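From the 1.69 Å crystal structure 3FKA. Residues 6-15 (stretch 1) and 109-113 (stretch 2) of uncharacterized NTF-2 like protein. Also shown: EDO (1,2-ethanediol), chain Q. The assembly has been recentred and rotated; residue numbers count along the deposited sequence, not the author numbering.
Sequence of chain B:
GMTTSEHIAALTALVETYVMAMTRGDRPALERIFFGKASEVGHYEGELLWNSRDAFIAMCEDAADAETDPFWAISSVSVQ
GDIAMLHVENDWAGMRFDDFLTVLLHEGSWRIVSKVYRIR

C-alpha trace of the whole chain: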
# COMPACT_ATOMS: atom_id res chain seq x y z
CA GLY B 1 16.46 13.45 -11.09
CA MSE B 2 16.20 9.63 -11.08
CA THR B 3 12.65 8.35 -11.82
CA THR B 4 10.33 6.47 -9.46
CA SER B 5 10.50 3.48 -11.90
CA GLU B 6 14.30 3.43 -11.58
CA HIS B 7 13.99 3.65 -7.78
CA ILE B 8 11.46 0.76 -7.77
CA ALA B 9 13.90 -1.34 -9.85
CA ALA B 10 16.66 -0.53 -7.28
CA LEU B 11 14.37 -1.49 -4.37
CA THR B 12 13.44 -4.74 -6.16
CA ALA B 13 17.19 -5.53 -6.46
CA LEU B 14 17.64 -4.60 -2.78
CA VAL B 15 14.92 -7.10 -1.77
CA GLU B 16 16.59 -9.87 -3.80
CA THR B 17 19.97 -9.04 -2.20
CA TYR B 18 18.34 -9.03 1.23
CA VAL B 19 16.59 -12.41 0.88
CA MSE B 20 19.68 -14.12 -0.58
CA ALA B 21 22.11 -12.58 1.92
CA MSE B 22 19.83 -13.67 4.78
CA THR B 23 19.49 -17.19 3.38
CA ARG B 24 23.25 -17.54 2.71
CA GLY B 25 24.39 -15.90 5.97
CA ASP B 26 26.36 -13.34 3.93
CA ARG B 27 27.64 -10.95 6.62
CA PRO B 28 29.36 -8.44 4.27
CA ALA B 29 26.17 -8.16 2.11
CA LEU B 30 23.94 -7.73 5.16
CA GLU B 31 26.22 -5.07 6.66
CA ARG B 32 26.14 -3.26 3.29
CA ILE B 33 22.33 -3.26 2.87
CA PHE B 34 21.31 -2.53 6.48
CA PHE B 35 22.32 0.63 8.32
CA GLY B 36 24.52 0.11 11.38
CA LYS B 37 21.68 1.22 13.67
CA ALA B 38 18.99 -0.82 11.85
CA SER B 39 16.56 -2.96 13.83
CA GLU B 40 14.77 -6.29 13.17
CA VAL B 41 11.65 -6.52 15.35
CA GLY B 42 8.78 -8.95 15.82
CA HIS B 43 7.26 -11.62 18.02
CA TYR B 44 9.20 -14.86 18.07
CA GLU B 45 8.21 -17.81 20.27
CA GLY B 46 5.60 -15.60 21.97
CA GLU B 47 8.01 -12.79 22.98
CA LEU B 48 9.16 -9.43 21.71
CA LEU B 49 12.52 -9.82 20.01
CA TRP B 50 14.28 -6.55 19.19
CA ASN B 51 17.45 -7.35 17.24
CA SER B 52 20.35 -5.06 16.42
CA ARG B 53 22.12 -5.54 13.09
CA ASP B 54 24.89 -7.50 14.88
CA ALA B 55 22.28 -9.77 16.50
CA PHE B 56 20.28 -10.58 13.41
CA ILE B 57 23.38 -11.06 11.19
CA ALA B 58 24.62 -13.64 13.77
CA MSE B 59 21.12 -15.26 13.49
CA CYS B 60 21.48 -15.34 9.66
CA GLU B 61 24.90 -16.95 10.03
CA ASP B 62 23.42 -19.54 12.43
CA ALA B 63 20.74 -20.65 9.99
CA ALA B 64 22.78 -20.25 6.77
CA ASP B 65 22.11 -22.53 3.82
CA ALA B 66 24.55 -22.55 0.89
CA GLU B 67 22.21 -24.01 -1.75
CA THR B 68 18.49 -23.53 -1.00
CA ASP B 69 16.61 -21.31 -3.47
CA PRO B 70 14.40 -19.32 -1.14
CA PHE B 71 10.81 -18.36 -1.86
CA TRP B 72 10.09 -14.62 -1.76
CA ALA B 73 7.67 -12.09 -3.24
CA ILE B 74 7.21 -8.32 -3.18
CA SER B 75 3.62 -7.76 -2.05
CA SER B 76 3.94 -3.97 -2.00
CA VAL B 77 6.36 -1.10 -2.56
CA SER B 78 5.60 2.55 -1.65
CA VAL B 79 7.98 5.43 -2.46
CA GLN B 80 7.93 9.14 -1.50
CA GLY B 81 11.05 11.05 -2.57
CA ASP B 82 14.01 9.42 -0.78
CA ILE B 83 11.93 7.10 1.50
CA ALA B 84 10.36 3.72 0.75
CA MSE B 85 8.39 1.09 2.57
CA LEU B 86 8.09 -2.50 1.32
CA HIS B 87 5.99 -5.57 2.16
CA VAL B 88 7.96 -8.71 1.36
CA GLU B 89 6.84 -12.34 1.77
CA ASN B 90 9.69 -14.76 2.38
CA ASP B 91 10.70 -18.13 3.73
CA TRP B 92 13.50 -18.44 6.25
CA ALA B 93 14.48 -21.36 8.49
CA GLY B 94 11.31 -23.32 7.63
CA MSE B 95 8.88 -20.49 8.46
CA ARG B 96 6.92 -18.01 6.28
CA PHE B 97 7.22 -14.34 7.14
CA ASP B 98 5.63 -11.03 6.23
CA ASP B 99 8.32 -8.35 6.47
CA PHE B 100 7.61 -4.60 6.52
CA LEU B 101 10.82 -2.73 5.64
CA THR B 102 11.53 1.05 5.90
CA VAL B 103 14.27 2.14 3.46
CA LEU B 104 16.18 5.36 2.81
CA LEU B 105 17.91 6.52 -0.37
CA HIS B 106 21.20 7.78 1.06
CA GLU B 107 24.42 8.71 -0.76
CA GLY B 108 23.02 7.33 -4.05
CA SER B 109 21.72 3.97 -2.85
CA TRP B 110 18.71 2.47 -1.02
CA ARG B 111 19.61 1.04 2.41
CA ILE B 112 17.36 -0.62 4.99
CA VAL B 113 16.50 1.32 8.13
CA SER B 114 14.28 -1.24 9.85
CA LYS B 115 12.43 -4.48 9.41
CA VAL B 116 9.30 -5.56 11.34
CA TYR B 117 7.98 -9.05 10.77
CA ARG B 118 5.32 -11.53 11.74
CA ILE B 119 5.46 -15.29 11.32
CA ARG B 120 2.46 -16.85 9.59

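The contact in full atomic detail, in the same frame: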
# COMPACT_ATOMS: atom_id res chain seq x y z
N GLU B 6 12.91 3.79 -11.82
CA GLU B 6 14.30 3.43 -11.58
C GLU B 6 14.49 3.12 -10.10
O GLU B 6 15.18 2.17 -9.75
CB GLU B 6 15.23 4.56 -12.05
CG GLU B 6 15.27 4.64 -13.57
CD GLU B 6 15.91 5.91 -14.14
OE1 GLU B 6 15.78 7.01 -13.55
OE2 GLU B 6 16.50 5.81 -15.23
N HIS B 7 13.90 3.93 -9.22
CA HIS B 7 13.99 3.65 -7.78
C HIS B 7 13.32 2.32 -7.43
O HIS B 7 13.83 1.57 -6.61
CB HIS B 7 13.44 4.79 -6.91
CG HIS B 7 14.28 6.03 -6.97
ND1 HIS B 7 15.64 6.01 -6.76
CD2 HIS B 7 13.94 7.34 -7.12
CE1 HIS B 7 16.11 7.24 -6.85
NE2 HIS B 7 15.10 8.07 -7.05
N ILE B 8 12.16 2.04 -8.03
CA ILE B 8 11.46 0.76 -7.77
C ILE B 8 12.31 -0.43 -8.23
O ILE B 8 12.37 -1.46 -7.53
CB ILE B 8 10.03 0.79 -8.36
CG1 ILE B 8 9.20 1.73 -7.50
CG2 ILE B 8 9.40 -0.59 -8.35
CD1 ILE B 8 7.88 2.10 -8.09
N ALA B 9 12.99 -0.29 -9.37
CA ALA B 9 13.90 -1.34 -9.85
C ALA B 9 15.04 -1.54 -8.83
O ALA B 9 15.42 -2.68 -8.49
CB ALA B 9 14.44 -0.99 -11.23
N ALA B 10 15.58 -0.45 -8.29
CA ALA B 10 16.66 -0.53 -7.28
C ALA B 10 16.20 -1.22 -5.99
O ALA B 10 16.92 -2.05 -5.40
CB ALA B 10 17.23 0.84 -6.98
N LEU B 11 14.98 -0.91 -5.57
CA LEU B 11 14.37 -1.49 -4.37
C LEU B 11 14.10 -2.98 -4.58
O LEU B 11 14.28 -3.79 -3.67
CB LEU B 11 13.09 -0.70 -3.99
CG LEU B 11 13.34 0.71 -3.42
CD1 LEU B 11 12.06 1.61 -3.53
CD2 LEU B 11 13.87 0.66 -1.99
N THR B 12 13.69 -3.35 -5.80
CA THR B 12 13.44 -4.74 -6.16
C THR B 12 14.76 -5.52 -6.04
O THR B 12 14.77 -6.63 -5.48
CB THR B 12 12.80 -4.85 -7.58
OG1 THR B 12 11.54 -4.15 -7.58
CG2 THR B 12 12.57 -6.28 -7.96
N ALA B 13 15.84 -4.93 -6.56
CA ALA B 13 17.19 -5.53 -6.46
C ALA B 13 17.61 -5.66 -5.00
O ALA B 13 18.19 -6.67 -4.61
CB ALA B 13 18.22 -4.72 -7.20
N LEU B 14 17.34 -4.62 -4.21
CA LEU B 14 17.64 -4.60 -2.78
C LEU B 14 16.94 -5.76 -2.08
O LEU B 14 17.57 -6.44 -1.26
CB LEU B 14 17.25 -3.27 -2.14
CG LEU B 14 17.43 -3.12 -0.63
CD1 LEU B 14 18.88 -3.25 -0.27
CD2 LEU B 14 16.87 -1.76 -0.15
N VAL B 15 15.67 -6.00 -2.39
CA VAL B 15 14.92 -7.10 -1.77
C VAL B 15 15.57 -8.45 -2.11
O VAL B 15 15.75 -9.29 -1.25
CB VAL B 15 13.45 -7.12 -2.19
CG1 VAL B 15 12.76 -8.36 -1.61
CG2 VAL B 15 12.76 -5.86 -1.70
N SER B 109 22.24 5.33 -2.88
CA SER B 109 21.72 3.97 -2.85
C SER B 109 20.70 3.74 -1.72
O SER B 109 20.74 4.41 -0.69
CB SER B 109 22.87 2.98 -2.76
OG SER B 109 23.57 3.08 -1.55
N TRP B 110 19.76 2.84 -1.97
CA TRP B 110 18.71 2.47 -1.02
C TRP B 110 19.30 1.54 0.03
O TRP B 110 19.99 0.57 -0.33
CB TRP B 110 17.53 1.83 -1.74
CG TRP B 110 16.80 2.78 -2.63
CD1 TRP B 110 17.01 2.98 -3.97
CD2 TRP B 110 15.76 3.66 -2.25
NE1 TRP B 110 16.13 3.93 -4.45
CE2 TRP B 110 15.36 4.38 -3.40
CE3 TRP B 110 15.13 3.95 -1.03
CZ2 TRP B 110 14.34 5.33 -3.38
CZ3 TRP B 110 14.10 4.90 -1.02
CH2 TRP B 110 13.71 5.57 -2.18
N ARG B 111 19.04 1.83 1.31
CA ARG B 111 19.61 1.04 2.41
C ARG B 111 18.52 0.90 3.47
O ARG B 111 17.77 1.84 3.75
CB ARG B 111 20.88 1.70 2.93
CG ARG B 111 21.75 0.81 3.76
CD ARG B 111 23.01 1.56 4.15
NE ARG B 111 23.93 0.67 4.84
CZ ARG B 111 24.92 1.07 5.63
NH1 ARG B 111 25.12 2.35 5.92
NH2 ARG B 111 25.69 0.14 6.20
N ILE B 112 18.44 -0.29 4.06
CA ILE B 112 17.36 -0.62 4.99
C ILE B 112 17.56 -0.03 6.38
O ILE B 112 18.61 -0.20 7.03
CB ILE B 112 17.17 -2.14 5.09
CG1 ILE B 112 16.92 -2.76 3.71
CG2 ILE B 112 16.00 -2.42 6.04
CD1 ILE B 112 17.01 -4.32 3.69
N VAL B 113 16.53 0.67 6.84
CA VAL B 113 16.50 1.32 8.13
C VAL B 113 15.94 0.40 9.22
O VAL B 113 16.47 0.36 10.33
CB VAL B 113 15.68 2.64 8.06
CG1 VAL B 113 15.51 3.28 9.48
CG2 VAL B 113 16.35 3.61 7.08
C1 EDO Q . 25.04 0.64 0.54
O1 EDO Q . 24.91 2.05 0.83
C2 EDO Q . 23.68 -0.01 0.39
O2 EDO Q . 22.84 0.80 -0.42

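Residues 6-15 form part of a longer helix, and residues 109-113 lie in a β-strand, nearly a hundred residues further along the same chain. The helix axis passes 8.9 Å from that of the strand at its closest approach, and their N-to-C directions differ by 44°. Backbone order within the helix is regular: the amides of Ala10 through Val15 each donate to the carbonyl oxygen four residues earlier, as in Leu11 N to His7 O at 2.9 Å. Thr12 adds a side-chain bond on the same pattern, its OG1 donating to Ile8 O at 2.8 Å. Across the contact the nearest alpha carbons are those of Leu11 and Trp110, 6.8 Å apart, and each close contact involves at least one side chain.

Trp110 dominates the strand's share of the interface. Its CA-to-CB bond points toward the helix, and its indole, with chi1 in the m well, meets His7, Ala10 and Leu11. Leu11 covers one face of the indole. Although its CA-to-CB bond points sideways, the end of the side chain comes nearer to the strand, placing Leu11 CG 4.0 Å from the centroid of the five-membered ring and only 11° off the ring normal, a CH-pi contact; Leu11 CD2 lies 3.6 Å from Trp110 CD2. Ala10 approaches the same ring obliquely, with its CB 3.7 Å from Trp110 CD1.

His7 reaches the indole edge, where His7 ND1 lies 3.1 Å from Trp110 NE1, close to the indole plane. The two rings are steeply inclined, their planes at 79° and the centroids of the imidazole and the five-membered ring 5.1 Å apart. This inclination brings Trp110 CZ2 over one face of the imidazole.

Further along the helix, Leu14 bridges two strand residues whose side chains both offer apolar atoms. Its CD2 is 4.0 Å from Trp110 CB and 4.0 Å from Ile112 CG1, and the same methyl lies 3.9 Å from Trp110 O. Between these two residues, Arg111 directs its CA-to-CB bond away from the helix, in keeping with the alternation of a strand, and contributes almost nothing to the buried surface.

Trp110 O also accepts a hydrogen bond from O2 of a 1,2-ethanediol, probably carried over from the crystallisation liquor, at 2.9 Å. The diol also sits beside Ser109, whose OG is 2.6 Å from the same O2 atom.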